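Local coordinates for putative nitrate transport protein (Thermoplasma volcanium, PDB 3MST) that is of unknown function, though its name suggests a possible part in nitrate transport, at residues E222-G225 and S226-Y230; N148-E152 and L153-L157. All blocks are in the same frame, centred on the assembly; numbering follows the deposited sequence.

Interaction 1 of 2, residues E222-G225 and S226-Y230; sequences ELVG and SRELY
Two successive turns of the helix 220-230 meet where V224 and G225 underlie R227, E228 and L229. The backbone evidence is four i to i+4 hydrogen bonds: S226 N to E222 O, R227 N to L223 O, E228 N to V224 O and L229 N to G225 O. The last is 2.9 Å long and nearly straight, with an N-H...O angle of 167°, so the turn is regular across G225, although this residue adds no side chain to it.

The side-chain evidence centres on V224. Its CG1 stands anti to the backbone N (chi1 169°), which makes this the methyl that meets the ends of both R227 and E228. E228 OE2 approaches V224 CG1 to 3.8 Å, while R227 NH2 lies 4.1 Å from V224 CG1 and meets it obliquely to the guanidinium plane. These two charged atoms do not pair: R227 NH2 and E228 OE2 are 5.6 Å apart, each touching the methyl from its own direction. R227 reaches this place through a bend at chi3 (61°), and its NH1 is bonded to the carbonyl of I240, in the C-terminal tail that also supplies I242 to V224. The CG of E228 rests 3.3 Å from V224 O, the same oxygen that accepts the E228 amide.

On another side of the helix, L229 and Y230 pack on I107 of helix 100-112. Y230 OH bonds to N104 and to an unidentified ligand.

The chemistry is therefore divided: directed backbone bonds fix the helical turn, whereas the side chains across it touch through van der Waals contact alone. The tail, rather than E228, supplies a polar mate for R227.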
ATOM      1  N   GLU A 222      -1.383   6.357 -15.608  1.00 13.02           N
ATOM      2  CA  GLU A 222      -1.829   5.540 -14.450  1.00 12.00           C
ATOM      3  C   GLU A 222      -1.622   6.280 -13.141  1.00 11.80           C
ATOM      4  O   GLU A 222      -2.461   6.206 -12.237  1.00 12.44           O
ATOM      5  CB  GLU A 222      -1.112   4.189 -14.443  1.00 12.41           C
ATOM      6  CG  GLU A 222      -1.518   3.360 -15.644  1.00 13.01           C
ATOM      7  CD  GLU A 222      -1.104   1.914 -15.552  1.00 17.89           C
ATOM      8  OE1 GLU A 222      -0.088   1.628 -14.888  1.00 18.71           O
ATOM      9  OE2 GLU A 222      -1.767   1.027 -16.161  1.00 21.97           O
ATOM     10  N   LEU A 223      -0.503   6.981 -13.032  1.00 10.89           N
ATOM     11  CA  LEU A 223      -0.236   7.819 -11.870  1.00 11.22           C
ATOM     12  C   LEU A 223      -1.227   8.975 -11.734  1.00 11.92           C
ATOM     13  O   LEU A 223      -1.766   9.238 -10.657  1.00 12.37           O
ATOM     14  CB  LEU A 223       1.199   8.329 -11.855  1.00 12.11           C
ATOM     15  CG  LEU A 223       2.280   7.233 -11.977  1.00 11.85           C
ATOM     16  CD1 LEU A 223       3.681   7.827 -12.037  1.00 13.97           C
ATOM     17  CD2 LEU A 223       2.128   6.156 -10.937  1.00 16.37           C
ATOM     18  N   VAL A 224      -1.472   9.670 -12.853  1.00 11.63           N
ATOM     19  CA  VAL A 224      -2.474  10.732 -12.889  1.00 12.43           C
ATOM     20  C   VAL A 224      -3.859  10.159 -12.549  1.00 10.99           C
ATOM     21  O   VAL A 224      -4.618  10.785 -11.776  1.00 12.28           O
ATOM     22  CB  VAL A 224      -2.441  11.457 -14.249  1.00 13.90           C
ATOM     23  CG1 VAL A 224      -3.660  12.406 -14.444  1.00 17.12           C
ATOM     24  CG2 VAL A 224      -1.122  12.218 -14.380  1.00 15.32           C
ATOM     25  N   GLY A 225      -4.179   8.992 -13.103  1.00 11.70           N
ATOM     26  CA  GLY A 225      -5.468   8.366 -12.818  1.00 11.43           C
ATOM     27  C   GLY A 225      -5.638   8.075 -11.338  1.00 11.17           C
ATOM     28  O   GLY A 225      -6.702   8.294 -10.777  1.00 11.80           O
ATOM     29  N   SER A 226      -4.618   7.527 -10.696  0.50 10.59           N
ATOM     30  CA  SER A 226      -4.749   7.228  -9.271  0.50  9.39           C
ATOM     31  C   SER A 226      -4.845   8.495  -8.407  0.50 11.21           C
ATOM     32  O   SER A 226      -5.583   8.550  -7.435  0.50 12.12           O
ATOM     33  CB  SER A 226      -3.587   6.341  -8.856  0.50  9.50           C
ATOM     34  OG  SER A 226      -3.678   5.969  -7.513  0.50  9.22           O
ATOM     35  N   ARG A 227      -4.132   9.547  -8.784  1.00 10.05           N
ATOM     36  CA  ARG A 227      -4.240  10.793  -8.070  1.00 10.96           C
ATOM     37  C   ARG A 227      -5.674  11.307  -8.173  1.00 12.04           C
ATOM     38  O   ARG A 227      -6.256  11.769  -7.190  1.00 12.10           O
ATOM     39  CB  ARG A 227      -3.294  11.817  -8.677  1.00 11.76           C
ATOM     40  CG  ARG A 227      -3.200  13.120  -7.872  1.00 14.39           C
ATOM     41  CD  ARG A 227      -2.297  14.185  -8.500  1.00 13.43           C
ATOM     42  NE  ARG A 227      -2.810  14.557  -9.803  1.00 16.19           N
ATOM     43  CZ  ARG A 227      -2.105  15.198 -10.729  1.00 16.91           C
ATOM     44  NH1 ARG A 227      -0.861  15.609 -10.469  1.00 17.04           N
ATOM     45  NH2 ARG A 227      -2.669  15.458 -11.899  1.00 21.67           N
ATOM     46  N   GLU A 228      -6.242  11.240  -9.381  1.00 11.84           N
ATOM     47  CA  GLU A 228      -7.614  11.690  -9.593  1.00 12.78           C
ATOM     48  C   GLU A 228      -8.602  10.843  -8.791  1.00 12.60           C
ATOM     49  O   GLU A 228      -9.492  11.390  -8.156  1.00 13.73           O
ATOM     50  CB  GLU A 228      -7.979  11.646 -11.075  1.00 14.08           C
ATOM     51  CG  GLU A 228      -7.306  12.712 -11.944  1.00 20.99           C
ATOM     52  CD  GLU A 228      -7.573  12.513 -13.474  1.00 31.28           C
ATOM     53  OE1 GLU A 228      -7.998  11.395 -13.917  1.00 37.00           O
ATOM     54  OE2 GLU A 228      -7.338  13.501 -14.234  1.00 40.02           O
ATOM     55  N   LEU A 229      -8.477   9.525  -8.842  1.00 11.14           N
ATOM     56  CA  LEU A 229      -9.368   8.648  -8.086  1.00 10.77           C
ATOM     57  C   LEU A 229      -9.346   8.925  -6.607  1.00 10.35           C
ATOM     58  O   LEU A 229     -10.401   9.152  -5.977  1.00 11.89           O
ATOM     59  CB  LEU A 229      -9.029   7.169  -8.355  1.00 11.01           C
ATOM     60  CG  LEU A 229      -9.857   6.137  -7.580  1.00 12.43           C
ATOM     61  CD1 LEU A 229     -11.350   6.204  -7.998  1.00 15.67           C
ATOM     62  CD2 LEU A 229      -9.256   4.727  -7.787  1.00 13.71           C
ATOM     63  N   TYR A 230      -8.152   8.938  -6.026  1.00  9.87           N
ATOM     64  CA  TYR A 230      -8.032   9.114  -4.600  1.00 10.03           C
ATOM     65  C   TYR A 230      -8.288  10.542  -4.127  1.00 11.67           C
ATOM     66  O   TYR A 230      -8.630  10.733  -2.985  1.00 12.04           O
ATOM     67  CB  TYR A 230      -6.717   8.520  -4.080  1.00 10.14           C
ATOM     68  CG  TYR A 230      -6.748   7.002  -4.055  1.00 10.38           C
ATOM     69  CD1 TYR A 230      -7.381   6.333  -3.006  1.00 10.25           C
ATOM     70  CD2 TYR A 230      -6.180   6.246  -5.041  1.00  9.58           C
ATOM     71  CE1 TYR A 230      -7.451   4.951  -2.983  1.00 11.12           C
ATOM     72  CE2 TYR A 230      -6.256   4.828  -5.040  1.00  9.77           C
ATOM     73  CZ  TYR A 230      -6.896   4.186  -3.988  1.00  9.76           C
ATOM     74  OH  TYR A 230      -6.936   2.818  -3.937  1.00 11.19           O
TER

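Interaction 2 of 2, residues N148-E152 and L153-L157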
ATOM      1  N   ASN A 148      -9.460  -7.119  -7.614  0.50 11.87           N
ATOM      2  CA  ASN A 148     -10.316  -7.683  -8.623  0.50 12.28           C
ATOM      3  C   ASN A 148     -11.672  -6.942  -8.723  0.50 10.99           C
ATOM      4  O   ASN A 148     -12.214  -6.806  -9.814  0.50 13.81           O
ATOM      5  CB  ASN A 148     -10.466  -9.201  -8.397  0.50 11.36           C
ATOM      6  CG  ASN A 148     -10.707  -9.930  -9.668  0.50 12.42           C
ATOM      7  OD1 ASN A 148      -9.981  -9.738 -10.644  0.50 16.41           O
ATOM      8  ND2 ASN A 148     -11.761 -10.712  -9.706  0.50 17.01           N
ATOM      9  N   ARG A 149     -12.227  -6.465  -7.596  1.00 13.34           N
ATOM     10  CA  ARG A 149     -13.421  -5.658  -7.578  1.00 13.70           C
ATOM     11  C   ARG A 149     -13.185  -4.341  -8.342  1.00 14.44           C
ATOM     12  O   ARG A 149     -14.037  -3.910  -9.121  1.00 15.70           O
ATOM     13  CB  ARG A 149     -13.855  -5.367  -6.130  1.00 13.36           C
ATOM     14  CG  ARG A 149     -15.105  -4.552  -5.990  1.00 14.70           C
ATOM     15  CD  ARG A 149     -16.324  -5.354  -6.333  1.00 16.30           C
ATOM     16  NE  ARG A 149     -17.537  -4.551  -6.166  1.00 15.49           N
ATOM     17  CZ  ARG A 149     -18.235  -4.066  -7.160  1.00 16.53           C
ATOM     18  NH1 ARG A 149     -17.902  -4.366  -8.429  1.00 21.70           N
ATOM     19  NH2 ARG A 149     -19.281  -3.295  -6.916  1.00 18.58           N
HETATM   20  N   MSE A 150     -12.038  -3.705  -8.145  0.50 14.99           N
HETATM   21  CA  MSE A 150     -11.764  -2.445  -8.854  0.50 14.55           C
HETATM   22  C   MSE A 150     -11.442  -2.637 -10.356  0.50 14.31           C
HETATM   23  O   MSE A 150     -11.624  -1.738 -11.172  0.50 12.03           O
HETATM   24  CB  MSE A 150     -10.668  -1.689  -8.123  0.50 15.30           C
HETATM   25  CG  MSE A 150     -11.064  -1.365  -6.680  0.50 16.37           C
HETATM   26 SE   MSE A 150     -12.370   0.049  -6.572  0.38 14.51          SE
HETATM   27  CE  MSE A 150     -10.988   1.512  -6.684  0.50 12.94           C
ATOM     28  N   LYS A 151     -11.005  -3.819 -10.741  1.00 16.17           N
ATOM     29  CA  LYS A 151     -10.981  -4.190 -12.176  1.00 15.94           C
ATOM     30  C   LYS A 151     -12.384  -4.257 -12.749  1.00 17.08           C
ATOM     31  O   LYS A 151     -12.633  -3.728 -13.866  1.00 17.77           O
ATOM     32  CB  LYS A 151     -10.259  -5.497 -12.389  1.00 16.68           C
ATOM     33  CG  LYS A 151      -8.782  -5.431 -12.174  1.00 20.06           C
ATOM     34  CD  LYS A 151      -8.136  -6.815 -12.435  1.00 20.67           C
ATOM     35  CE  LYS A 151      -6.635  -6.827 -12.257  1.00 20.87           C
ATOM     36  NZ  LYS A 151      -6.035  -8.119 -12.652  1.00 22.80           N
ATOM     37  N   GLU A 152     -13.306  -4.900 -12.025  1.00 17.06           N
ATOM     38  CA  GLU A 152     -14.717  -4.940 -12.418  1.00 18.67           C
ATOM     39  C   GLU A 152     -15.273  -3.525 -12.682  1.00 19.00           C
ATOM     40  O   GLU A 152     -16.069  -3.321 -13.598  1.00 22.53           O
ATOM     41  CB  GLU A 152     -15.625  -5.669 -11.413  1.00 18.95           C
ATOM     42  CG  GLU A 152     -15.306  -7.162 -11.203  1.00 21.38           C
ATOM     43  CD  GLU A 152     -16.025  -7.760  -9.960  1.00 24.62           C
ATOM     44  OE1 GLU A 152     -16.679  -7.010  -9.222  1.00 25.64           O
ATOM     45  OE2 GLU A 152     -15.915  -8.986  -9.708  1.00 27.88           O
ATOM     46  N   LEU A 153     -14.866  -2.561 -11.869  1.00 18.18           N
ATOM     47  CA  LEU A 153     -15.335  -1.187 -11.956  1.00 19.08           C
ATOM     48  C   LEU A 153     -14.532  -0.302 -12.934  1.00 20.59           C
ATOM     49  O   LEU A 153     -14.894   0.865 -13.112  1.00 23.06           O
ATOM     50  CB  LEU A 153     -15.324  -0.561 -10.563  1.00 19.12           C
ATOM     51  CG  LEU A 153     -16.310  -1.149  -9.530  1.00 18.76           C
ATOM     52  CD1 LEU A 153     -15.937  -0.671  -8.142  1.00 20.67           C
ATOM     53  CD2 LEU A 153     -17.781  -0.842  -9.850  1.00 19.90           C
ATOM     54  N   GLY A 154     -13.464  -0.844 -13.531  1.00 20.77           N
ATOM     55  CA  GLY A 154     -12.557  -0.074 -14.410  1.00 21.80           C
ATOM     56  C   GLY A 154     -11.658   0.935 -13.684  1.00 22.88           C
ATOM     57  O   GLY A 154     -11.297   2.010 -14.255  1.00 22.39           O
ATOM     58  N   LEU A 155     -11.258   0.593 -12.458  1.00 17.24           N
ATOM     59  CA  LEU A 155     -10.527   1.499 -11.577  1.00 16.92           C
ATOM     60  C   LEU A 155      -9.273   0.839 -11.007  1.00 18.49           C
ATOM     61  O   LEU A 155      -8.841   1.177  -9.871  1.00 19.04           O
ATOM     62  CB  LEU A 155     -11.407   2.007 -10.446  1.00 17.39           C
ATOM     63  CG  LEU A 155     -12.551   2.921 -10.887  1.00 16.78           C
ATOM     64  CD1 LEU A 155     -13.471   3.218  -9.695  1.00 21.28           C
ATOM     65  CD2 LEU A 155     -12.002   4.161 -11.597  1.00 19.84           C
ATOM     66  N   ASP A 156      -8.701  -0.045 -11.829  1.00 18.97           N
ATOM     67  CA  ASP A 156      -7.443  -0.750 -11.546  1.00 21.70           C
ATOM     68  C   ASP A 156      -6.254   0.175 -11.705  1.00 20.65           C
ATOM     69  O   ASP A 156      -5.752   0.335 -12.819  1.00 20.84           O
ATOM     70  CB  ASP A 156      -7.263  -1.975 -12.452  1.00 25.79           C
ATOM     71  CG  ASP A 156      -5.972  -2.725 -12.166  1.00 31.90           C
ATOM     72  OD1 ASP A 156      -5.375  -2.500 -11.051  1.00 30.18           O
ATOM     73  OD2 ASP A 156      -5.606  -3.542 -13.052  1.00 35.19           O
ATOM     74  N   LEU A 157      -5.866   0.793 -10.587  1.00 17.06           N
ATOM     75  CA  LEU A 157      -4.847   1.861 -10.564  1.00 14.22           C
ATOM     76  C   LEU A 157      -3.951   1.637  -9.356  1.00 13.54           C
ATOM     77  O   LEU A 157      -4.377   1.007  -8.369  1.00 16.79           O
ATOM     78  CB  LEU A 157      -5.517   3.226 -10.492  1.00 14.09           C
ATOM     79  CG  LEU A 157      -6.295   3.601 -11.754  1.00 13.70           C
ATOM     80  CD1 LEU A 157      -7.320   4.666 -11.435  1.00 16.40           C
ATOM     81  CD2 LEU A 157      -5.350   3.999 -12.908  1.00 14.51           C
TER
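L153 and M150 bury more surface than any other residues where helix 146-152 ends in a Schellman motif. The evidence is a pair of nested backbone bonds, L155 N to M150 O at 2.7 Å and G154 N to K151 O at 3.0 Å, together with the positive phi of G154 (72°). The first is nearly straight, whereas in the second the G154 amide sits above the K151 carbonyl plane.

M150, a selenomethionine modelled in two conformers, folds at both chi2 and chi3 in the one described. This brings its SE to 4.0 Å from L153 CD1 and its CE to 3.8 Å from L155 CB, contacts that may not hold in the other conformer. The M150-L155 contact is the motif's characteristic apolar bridge; the M150-L153 contact adds to it.

L153 also covers R149. Its CD1 stands 4.1 Å above the plane of the R149 guanidinium, over the centre, while L153 CD2 lies 3.8 Å from R149 NH1. A bend at chi2 (73°) swings the arginine into this position, where NH1 makes a salt bridge with E152 OE1 at 3.0 Å, while E152 OE2 pairs with K144; NE and NH2 of R149 pair with E87 and D112. A leucine at R149 would probably leave E87, D112 and E152 OE1 without their cationic partner and one side of L153 less covered.

K151 and D156 run alongside each other, with K151 CE 3.5 Å from D156 OD2; their charged ends do not touch, and D156 OD1 is bound by R77.

This turn leads from helix 146-152 toward strand 160-164. M150, L153 and L155 pack on helix 100-112, while M150, L155 and L157 also reach L229 of helix 220-230.

In the fold
Interaction 2 comes first along the chain, at the exit of helix 146-152, and interaction 1 follows on the terminal helix 220-230. Their centres are 13 Å apart, yet they touch: L229 CD2 is 3.8 Å from M150 CE in the conformer described, and L157 CD1 is 3.7 Å from G225 O. Both face helix 100-112, and the loop after one helix thus rests on another helix far along the sequence. R77, on strand 71-77, joins them by charge, pairing with E222 and D156. An unidentified ligand bonds to Y230 OH and L157 N, so the two may border a pocket, although the molecule probably comes from the crystallisation liquor.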